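Local coordinates for MsStt7d protein (Micromonas, PDB 4IX3) that is a homologue of the state transition kinase Stt7 and probably phosphorylates protein substrates with ATP through the catalytic kinase domain captured here, at residues L10-I21 with M85-D94. Sequence-based numbering, arbitrary orientation.
Sequences LRRTPGVEPKDI and MGCIELGAKD
E89 OE1 is gripped twice by R11: the backbone N comes to its anti lone pair at 2.8 Å, and NE meets it at 2.9 Å from above the carboxylate plane. R11 NH2 bonds E89 OE2 at 2.8 Å, nearly straight, completing a side-on salt bridge with the two flat groups turned 50° apart. E89 reaches there on an extended chain, its CG turned opposite the backbone N (chi1 -168°), and E89 N donates to R11 O. R12 bends at chi2 and closes NE and NH2 on one atom, E89 O, while P18 CG lies over one face of the R12 guanidinium, offset toward its rim. Farther along, T13 OG1 accepts from C87 N at 2.9 Å, and a water joins T13 N, V16 O and C87 O. I88 packs its CG1 on V16 CG1 (3.6 Å) and meets I21 CD1 tip to tip through its CD1. Cutting E89 back to an alanine is likely to leave the R11 guanidinium without this carboxylate and R11 N without its OE1 acceptor. R11 NH1 also pairs with E64 of helix 59-76, so charge and backbone bonds together tie the loop ahead of the kinase N-lobe sheet to edge strand 84-90 and that helix.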
loop_
_atom_site.group_PDB
_atom_site.type_symbol
_atom_site.label_atom_id
_atom_site.label_comp_id
_atom_site.label_asym_id
_atom_site.label_seq_id
_atom_site.Cartn_x
_atom_site.Cartn_y
_atom_site.Cartn_z
ATOM N N LEU B 10 -13.640 23.393 -1.405
ATOM C CA LEU B 10 -13.747 22.004 -1.838
ATOM C C LEU B 10 -13.637 21.897 -3.346
ATOM O O LEU B 10 -14.258 22.683 -4.072
ATOM C CB LEU B 10 -15.087 21.403 -1.396
ATOM C CG LEU B 10 -15.165 21.315 0.135
ATOM C CD1 LEU B 10 -16.552 20.885 0.579
ATOM C CD2 LEU B 10 -14.159 20.356 0.729
ATOM N N ARG B 11 -12.877 20.914 -3.845
ATOM C CA ARG B 11 -12.757 20.715 -5.301
ATOM C C ARG B 11 -13.940 19.886 -5.806
ATOM O O ARG B 11 -14.369 18.897 -5.195
ATOM C CB ARG B 11 -11.402 20.025 -5.556
ATOM C CG ARG B 11 -10.206 20.942 -5.345
ATOM C CD ARG B 11 -8.901 20.172 -5.226
ATOM N NE ARG B 11 -8.814 19.427 -3.981
ATOM C CZ ARG B 11 -7.723 18.783 -3.580
ATOM N NH1 ARG B 11 -6.655 18.768 -4.379
ATOM N NH2 ARG B 11 -7.700 18.210 -2.364
ATOM N N ARG B 12 -14.473 20.273 -6.971
ATOM C CA ARG B 12 -15.630 19.612 -7.555
ATOM C C ARG B 12 -15.484 19.573 -9.078
ATOM O O ARG B 12 -14.750 20.364 -9.647
ATOM C CB ARG B 12 -16.926 20.338 -7.166
ATOM C CG ARG B 12 -17.241 20.278 -5.661
ATOM C CD ARG B 12 -17.567 18.866 -5.235
ATOM N NE ARG B 12 -17.628 18.723 -3.780
ATOM C CZ ARG B 12 -18.722 18.918 -3.047
ATOM N NH1 ARG B 12 -19.856 19.373 -3.612
ATOM N NH2 ARG B 12 -18.660 18.722 -1.744
ATOM N N THR B 13 -16.263 18.699 -9.695
ATOM C CA THR B 13 -16.369 18.632 -11.157
ATOM C C THR B 13 -17.805 19.038 -11.466
ATOM O O THR B 13 -18.730 18.479 -10.902
ATOM C CB THR B 13 -16.138 17.176 -11.602
ATOM O OG1 THR B 13 -14.733 16.941 -11.467
ATOM C CG2 THR B 13 -16.542 17.005 -13.080
ATOM N N PRO B 14 -17.997 19.957 -12.435
ATOM C CA PRO B 14 -19.351 20.364 -12.819
ATOM C C PRO B 14 -20.201 19.177 -13.253
ATOM O O PRO B 14 -19.727 18.324 -14.018
ATOM C CB PRO B 14 -19.103 21.351 -13.964
ATOM C CG PRO B 14 -17.787 21.944 -13.626
ATOM C CD PRO B 14 -16.969 20.817 -13.047
ATOM N N GLY B 15 -21.394 19.051 -12.683
ATOM C CA GLY B 15 -22.266 17.939 -13.046
ATOM C C GLY B 15 -22.088 16.699 -12.182
ATOM O O GLY B 15 -22.843 15.732 -12.366
ATOM N N VAL B 16 -21.152 16.725 -11.222
ATOM C CA VAL B 16 -20.926 15.569 -10.362
ATOM C C VAL B 16 -21.133 16.055 -8.920
ATOM O O VAL B 16 -20.281 16.740 -8.353
ATOM C CB VAL B 16 -19.520 14.966 -10.547
ATOM C CG1 VAL B 16 -19.323 13.768 -9.620
ATOM C CG2 VAL B 16 -19.370 14.549 -12.002
ATOM N N GLU B 17 -22.256 15.679 -8.313
ATOM C CA GLU B 17 -22.564 16.050 -6.930
ATOM C C GLU B 17 -22.484 14.832 -6.020
ATOM O O GLU B 17 -22.930 13.745 -6.383
ATOM C CB GLU B 17 -23.965 16.692 -6.866
ATOM C CG GLU B 17 -23.974 18.050 -7.574
ATOM C CD GLU B 17 -25.355 18.581 -7.875
ATOM O OE1 GLU B 17 -25.500 19.215 -8.945
ATOM O OE2 GLU B 17 -26.273 18.397 -7.041
ATOM N N PRO B 18 -21.940 15.011 -4.797
ATOM C CA PRO B 18 -21.854 13.857 -3.896
ATOM C C PRO B 18 -23.173 13.124 -3.657
ATOM O O PRO B 18 -23.202 11.873 -3.577
ATOM C CB PRO B 18 -21.248 14.427 -2.598
ATOM C CG PRO B 18 -20.838 15.839 -2.860
ATOM C CD PRO B 18 -21.314 16.234 -4.252
ATOM N N LYS B 19 -24.272 13.880 -3.592
ATOM C CA LYS B 19 -25.589 13.266 -3.375
ATOM C C LYS B 19 -25.977 12.250 -4.471
ATOM O O LYS B 19 -26.763 11.340 -4.237
ATOM C CB LYS B 19 -26.683 14.333 -3.207
ATOM C CG LYS B 19 -26.978 15.117 -4.479
ATOM C CD LYS B 19 -27.916 16.307 -4.248
ATOM C CE LYS B 19 -29.097 16.316 -5.202
ATOM N NZ LYS B 19 -28.728 16.237 -6.653
ATOM N N ASP B 20 -25.311 12.321 -5.620
ATOM C CA ASP B 20 -25.650 11.441 -6.739
ATOM C C ASP B 20 -24.759 10.188 -6.802
ATOM O O ASP B 20 -24.828 9.391 -7.744
ATOM C CB ASP B 20 -25.633 12.227 -8.045
ATOM C CG ASP B 20 -26.841 13.151 -8.180
ATOM O OD1 ASP B 20 -27.966 12.854 -7.665
ATOM O OD2 ASP B 20 -26.618 14.209 -8.784
ATOM N N ILE B 21 -23.901 10.012 -5.798
ATOM C CA ILE B 21 -22.940 8.901 -5.810
ATOM C C ILE B 21 -23.317 8.024 -4.621
ATOM O O ILE B 21 -23.333 8.475 -3.462
ATOM C CB ILE B 21 -21.470 9.384 -5.733
ATOM C CG1 ILE B 21 -21.146 10.169 -7.031
ATOM C CG2 ILE B 21 -20.519 8.191 -5.599
ATOM C CD1 ILE B 21 -19.932 11.058 -6.947
ATOM N N MET B 85 -13.958 10.636 -14.998
ATOM C CA MET B 85 -15.179 11.441 -14.826
ATOM C C MET B 85 -14.976 12.589 -13.855
ATOM O O MET B 85 -15.884 13.415 -13.724
ATOM C CB MET B 85 -16.309 10.530 -14.334
ATOM C CG MET B 85 -16.657 9.456 -15.369
ATOM S SD MET B 85 -17.917 8.265 -14.839
ATOM C CE MET B 85 -19.445 9.203 -14.960
ATOM N N GLY B 86 -13.772 12.790 -13.325
ATOM C CA GLY B 86 -13.469 13.952 -12.491
ATOM C C GLY B 86 -13.272 13.624 -11.031
ATOM O O GLY B 86 -12.922 12.496 -10.676
ATOM N N CYS B 87 -13.406 14.644 -10.202
ATOM C CA CYS B 87 -13.171 14.503 -8.779
ATOM C C CYS B 87 -14.402 14.884 -7.981
ATOM O O CYS B 87 -15.293 15.540 -8.516
ATOM C CB CYS B 87 -11.957 15.326 -8.345
ATOM S SG CYS B 87 -12.258 17.100 -8.311
ATOM N N ILE B 88 -14.406 14.524 -6.697
ATOM C CA ILE B 88 -15.421 15.001 -5.740
ATOM C C ILE B 88 -14.723 15.131 -4.410
ATOM O O ILE B 88 -14.240 14.126 -3.892
ATOM C CB ILE B 88 -16.621 14.004 -5.581
ATOM C CG1 ILE B 88 -17.010 13.381 -6.919
ATOM C CG2 ILE B 88 -17.791 14.750 -4.894
ATOM C CD1 ILE B 88 -16.368 12.025 -7.204
ATOM N N GLU B 89 -14.665 16.312 -3.823
ATOM C CA GLU B 89 -14.070 16.484 -2.501
ATOM C C GLU B 89 -15.145 16.761 -1.464
ATOM O O GLU B 89 -15.913 17.638 -1.653
ATOM C CB GLU B 89 -13.028 17.577 -2.544
ATOM C CG GLU B 89 -12.163 17.613 -1.283
ATOM C CD GLU B 89 -11.006 18.576 -1.390
ATOM O OE1 GLU B 89 -11.084 19.571 -2.113
ATOM O OE2 GLU B 89 -9.998 18.313 -0.756
ATOM N N LEU B 90 -15.186 15.972 -0.396
ATOM C CA LEU B 90 -16.208 16.138 0.630
ATOM C C LEU B 90 -15.597 16.639 1.931
ATOM O O LEU B 90 -14.529 16.180 2.338
ATOM C CB LEU B 90 -16.947 14.820 0.870
ATOM C CG LEU B 90 -18.177 14.563 -0.003
ATOM C CD1 LEU B 90 -17.925 13.407 -0.960
ATOM C CD2 LEU B 90 -19.401 14.294 0.858
ATOM N N GLY B 91 -16.271 17.582 2.581
ATOM C CA GLY B 91 -15.755 18.136 3.840
ATOM C C GLY B 91 -16.140 17.248 5.002
ATOM O O GLY B 91 -16.617 16.119 4.854
ATOM N N ALA B 92 -15.895 17.778 6.197
ATOM C CA ALA B 92 -16.104 16.994 7.436
ATOM C C ALA B 92 -17.607 16.796 7.753
ATOM O O ALA B 92 -18.092 15.658 7.866
ATOM C CB ALA B 92 -15.381 17.653 8.614
ATOM N N LYS B 93 -18.378 17.871 7.845
ATOM C CA LYS B 93 -19.795 17.714 8.262
ATOM C C LYS B 93 -20.648 17.068 7.165
ATOM O O LYS B 93 -21.595 16.333 7.460
ATOM C CB LYS B 93 -20.413 19.053 8.691
ATOM C CG LYS B 93 -19.913 19.557 10.035
ATOM C CD LYS B 93 -20.758 20.684 10.642
ATOM C CE LYS B 93 -22.101 20.128 11.057
ATOM N NZ LYS B 93 -22.004 19.515 12.419
ATOM N N ASP B 94 -20.273 17.296 5.909
ATOM C CA ASP B 94 -20.958 16.722 4.753
ATOM C C ASP B 94 -20.414 15.331 4.373
ATOM O O ASP B 94 -21.057 14.608 3.600
ATOM C CB ASP B 94 -20.886 17.677 3.550
ATOM C CG ASP B 94 -19.478 18.203 3.276
ATOM O OD1 ASP B 94 -18.921 18.831 4.217
ATOM O OD2 ASP B 94 -18.950 18.076 2.122
HETATM O O HOH W 1 -17.558 16.990 -7.906
#